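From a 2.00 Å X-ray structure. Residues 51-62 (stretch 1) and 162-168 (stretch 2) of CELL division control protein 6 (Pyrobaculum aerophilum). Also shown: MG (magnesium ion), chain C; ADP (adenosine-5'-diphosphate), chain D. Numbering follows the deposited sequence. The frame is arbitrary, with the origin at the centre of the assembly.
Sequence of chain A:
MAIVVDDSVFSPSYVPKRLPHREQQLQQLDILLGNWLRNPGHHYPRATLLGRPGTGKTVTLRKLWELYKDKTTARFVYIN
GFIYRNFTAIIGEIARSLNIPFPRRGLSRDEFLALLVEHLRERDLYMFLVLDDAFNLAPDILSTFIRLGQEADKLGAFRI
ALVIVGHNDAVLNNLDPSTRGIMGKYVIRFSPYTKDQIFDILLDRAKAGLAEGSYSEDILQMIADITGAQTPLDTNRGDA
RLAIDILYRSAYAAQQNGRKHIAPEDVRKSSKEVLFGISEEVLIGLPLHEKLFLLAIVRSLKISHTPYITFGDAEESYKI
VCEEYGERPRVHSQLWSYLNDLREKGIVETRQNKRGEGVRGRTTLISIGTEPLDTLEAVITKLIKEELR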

# COMPACT_ATOMS: atom_id res chain seq x y z
N GLY A 51 -5.95 7.89 -3.89
CA GLY A 51 -5.97 6.48 -3.53
C GLY A 51 -5.47 6.35 -2.10
O GLY A 51 -4.70 7.22 -1.66
N ARG A 52 -5.85 5.23 -1.46
CA ARG A 52 -5.40 5.07 -0.06
C ARG A 52 -3.88 4.81 -0.04
O ARG A 52 -3.24 4.53 -1.05
CB ARG A 52 -6.14 3.89 0.59
CG ARG A 52 -5.91 2.54 -0.05
CD ARG A 52 -5.60 1.44 0.96
NE ARG A 52 -4.65 1.88 2.00
CZ ARG A 52 -4.36 1.19 3.08
NH1 ARG A 52 -4.98 0.01 3.22
NH2 ARG A 52 -3.50 1.58 4.01
N PRO A 53 -3.33 4.71 1.16
CA PRO A 53 -1.90 4.43 1.33
C PRO A 53 -1.54 3.09 0.73
O PRO A 53 -2.27 2.09 0.76
CB PRO A 53 -1.66 4.49 2.83
CG PRO A 53 -2.78 5.34 3.35
CD PRO A 53 -3.96 5.02 2.47
N GLY A 54 -0.43 3.12 -0.02
CA GLY A 54 0.11 1.87 -0.53
C GLY A 54 -0.47 1.42 -1.85
O GLY A 54 -0.20 0.27 -2.23
N THR A 55 -1.20 2.30 -2.51
CA THR A 55 -1.80 1.94 -3.81
C THR A 55 -0.87 2.37 -4.97
O THR A 55 -1.27 2.17 -6.11
CB THR A 55 -3.17 2.56 -3.99
OG1 THR A 55 -3.21 3.98 -3.71
CG2 THR A 55 -4.16 1.90 -3.00
N GLY A 56 0.41 2.66 -4.73
CA GLY A 56 1.33 2.92 -5.86
C GLY A 56 1.30 4.34 -6.44
O GLY A 56 1.78 4.57 -7.56
N LYS A 57 0.78 5.32 -5.73
CA LYS A 57 0.71 6.68 -6.28
C LYS A 57 2.14 7.23 -6.49
O LYS A 57 2.50 7.62 -7.58
CB LYS A 57 -0.14 7.57 -5.40
CG LYS A 57 -1.58 7.05 -5.12
CD LYS A 57 -2.36 8.01 -4.24
CE LYS A 57 -1.74 8.22 -2.84
NZ LYS A 57 -1.83 6.94 -2.08
N THR A 58 2.97 7.22 -5.45
CA THR A 58 4.33 7.76 -5.53
C THR A 58 5.17 6.97 -6.49
O THR A 58 5.86 7.56 -7.35
CB THR A 58 5.02 7.73 -4.14
OG1 THR A 58 4.26 8.61 -3.31
CG2 THR A 58 6.48 8.23 -4.21
N VAL A 59 5.07 5.63 -6.41
CA VAL A 59 5.91 4.83 -7.29
C VAL A 59 5.52 5.05 -8.76
O VAL A 59 6.41 5.02 -9.62
CB VAL A 59 5.95 3.33 -6.98
CG1 VAL A 59 4.74 2.53 -7.46
CG2 VAL A 59 7.23 2.73 -7.58
N THR A 60 4.23 5.19 -9.02
CA THR A 60 3.77 5.40 -10.41
C THR A 60 4.32 6.70 -11.01
O THR A 60 4.84 6.77 -12.13
CB THR A 60 2.23 5.34 -10.46
OG1 THR A 60 1.87 3.94 -10.23
CG2 THR A 60 1.73 5.77 -11.84
N LEU A 61 4.26 7.75 -10.22
CA LEU A 61 4.83 9.05 -10.58
C LEU A 61 6.36 8.99 -10.76
O LEU A 61 6.95 9.54 -11.68
CB LEU A 61 4.56 9.96 -9.40
CG LEU A 61 3.44 10.96 -9.44
CD1 LEU A 61 3.37 11.55 -8.03
CD2 LEU A 61 3.69 11.95 -10.57
N ARG A 62 7.06 8.24 -9.89
CA ARG A 62 8.50 8.10 -10.00
C ARG A 62 8.85 7.36 -11.28
O ARG A 62 9.86 7.65 -11.95
CB ARG A 62 9.15 7.43 -8.77
CG ARG A 62 9.05 8.44 -7.59
CD ARG A 62 10.14 8.11 -6.59
NE ARG A 62 10.30 9.03 -5.51
CZ ARG A 62 10.79 10.24 -5.35
NH1 ARG A 62 11.31 10.99 -6.31
NH2 ARG A 62 10.76 10.77 -4.13
N LEU A 162 1.86 20.46 -12.86
CA LEU A 162 1.65 20.24 -11.43
C LEU A 162 0.86 18.97 -11.16
O LEU A 162 -0.24 18.74 -11.73
CB LEU A 162 0.87 21.43 -10.85
CG LEU A 162 0.44 21.22 -9.39
CD1 LEU A 162 1.65 21.18 -8.45
CD2 LEU A 162 -0.55 22.31 -8.98
N VAL A 163 1.46 18.06 -10.38
CA VAL A 163 0.71 16.89 -9.92
C VAL A 163 0.54 17.01 -8.40
O VAL A 163 1.55 17.24 -7.69
CB VAL A 163 1.42 15.57 -10.25
CG1 VAL A 163 0.69 14.36 -9.63
CG2 VAL A 163 1.43 15.35 -11.76
N ILE A 164 -0.68 16.83 -7.90
CA ILE A 164 -0.93 16.79 -6.47
C ILE A 164 -1.55 15.43 -6.08
O ILE A 164 -2.13 14.72 -6.92
CB ILE A 164 -1.87 17.89 -5.96
CG1 ILE A 164 -3.30 17.62 -6.40
CG2 ILE A 164 -1.40 19.27 -6.44
CD1 ILE A 164 -4.29 18.65 -5.84
N VAL A 165 -1.20 14.99 -4.88
CA VAL A 165 -1.52 13.64 -4.45
C VAL A 165 -2.30 13.62 -3.13
O VAL A 165 -1.98 14.33 -2.20
CB VAL A 165 -0.23 12.82 -4.27
CG1 VAL A 165 -0.56 11.39 -3.85
CG2 VAL A 165 0.64 12.77 -5.52
N GLY A 166 -3.44 12.89 -3.14
CA GLY A 166 -4.23 12.81 -1.91
C GLY A 166 -4.78 11.40 -1.74
O GLY A 166 -4.55 10.50 -2.54
N HIS A 167 -5.53 11.19 -0.66
CA HIS A 167 -6.14 9.91 -0.35
C HIS A 167 -7.51 9.73 -0.98
O HIS A 167 -7.84 8.63 -1.40
CB HIS A 167 -6.33 9.72 1.17
CG HIS A 167 -5.01 9.40 1.82
ND1 HIS A 167 -4.69 9.78 3.10
CD2 HIS A 167 -3.92 8.74 1.33
CE1 HIS A 167 -3.48 9.36 3.39
NE2 HIS A 167 -2.99 8.73 2.34
N ASN A 168 -8.25 10.83 -1.05
CA ASN A 168 -9.60 10.81 -1.57
C ASN A 168 -9.95 12.20 -2.07
O ASN A 168 -9.11 13.11 -1.93
CB ASN A 168 -10.63 10.36 -0.50
CG ASN A 168 -10.40 11.04 0.83
OD1 ASN A 168 -10.26 10.34 1.85
ND2 ASN A 168 -10.35 12.36 0.88
MG MG C . 3.12 7.97 -1.64
PB ADP D . 1.53 5.26 -2.23
O1B ADP D . 2.13 6.63 -2.51
O2B ADP D . 0.34 4.99 -2.97
O3B ADP D . 1.27 5.35 -0.79
PA ADP D . 3.73 3.64 -2.99
O1A ADP D . 3.96 4.24 -4.31
O2A ADP D . 4.75 4.06 -2.02
O3A ADP D . 2.31 3.95 -2.50
O5' ADP D . 3.83 2.00 -3.05
C5' ADP D . 3.97 1.35 -1.80
C4' ADP D . 5.03 0.25 -2.01
O4' ADP D . 4.53 -0.66 -2.97
C3' ADP D . 6.36 0.73 -2.56
O3' ADP D . 7.38 -0.12 -2.07
C2' ADP D . 6.09 0.61 -4.02
O2' ADP D . 7.29 0.51 -4.79
C1' ADP D . 5.35 -0.74 -4.07
N9 ADP D . 4.49 -0.71 -5.19
C8 ADP D . 3.26 -0.10 -5.24
N7 ADP D . 2.54 -0.42 -6.27
C5 ADP D . 3.36 -1.31 -6.95
C6 ADP D . 3.18 -2.01 -8.16
N6 ADP D . 2.09 -1.87 -8.88
N1 ADP D . 4.18 -2.80 -8.58
C2 ADP D . 5.28 -2.89 -7.86
N3 ADP D . 5.58 -2.29 -6.70
C4 ADP D . 4.54 -1.50 -6.30
O HOH W 1 -1.13 7.96 0.36
O HOH W 2 1.74 9.44 -2.05
O HOH W 3 4.24 9.29 -0.48
O HOH W 4 2.08 7.53 0.26
O HOH W 5 4.86 6.72 -1.04

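Stretch 1 meets stretch 2 first through backbone. Gly-51 N donates to Gly-166 O at 3.3 Å with an N-H...O angle of 148°. The contact is reinforced by a CA-H...O approach, His-167 CA to Gly-51 O at 3.3 Å with 164° at the hydrogen. The CA atoms of Gly-51 and His-167 are 4.7 Å apart, so the main chains lie nearly against each other. Glycine suits position 51 for a local reason: an ideal CB would point away from stretch 2 but fall 2.6 Å from Thr-55 OG1.

Arg-52 points its CB away and contributes mainly backbone. Its carbonyl accepts from Thr-55 OG1, Arg-52 O to OG1 being 2.7 Å, which helps close the type II turn from Arg-52 to Thr-55. Pro-53, within that turn, sets its CG 3.5 Å from His-167 NE2, an oblique approach to the imidazole. His-167 has the largest area covered by stretch 1, 78 Å²; its CA-CB bond runs sideways, yet the chi1 of -76° (m) brings the ring end nearer.

Gly-54, Thr-55 and Gly-56 do not touch stretch 2. They belong to the nucleotide loop: Gly-54 N donates to ADP O3B at 2.9 Å, and Gly-56 N to ADP O3A at 3.2 Å. Positive phi values of 87° and 82° favour glycine at both sites, and a CB on Gly-56 would also clash with ADP N7.

Lys-57 links the two settings. Its CB points toward stretch 2, and its m, t, m, m chain curls back so that CE packs 3.5 Å from Val-165 CG1 while NZ reaches polar partners. NZ donates to Gly-51 O at 2.9 Å and to ADP O2B at 3.1 Å. Water 1 accepts from Lys-57 NZ at 2.7 Å and, weakly, from His-167 NE2 at 2.8 Å, bridging the stretches. A long aliphatic chain ending in an ammonium group meets both demands.

Thr-58 serves the ligand site, its OG1 binding magnesium (MG) at 2.1 Å. One helical turn beyond Lys-57, Leu-61 again points toward the strand. Its CD2 lies 4.0 Å from Val-163 CG1 and its CD1 3.9 Å from Val-165 CG2; CD1 is also 4.2 Å from Val-163 CG1, so the leucine end packs over both valines. Ile-164, between those valines, points away. The helix and strand axes approach to 10.4 Å at 161°, nearly antiparallel, and buried apolar side chains occupy the gap. In all, the contact buries 367 Å², summed over both sides.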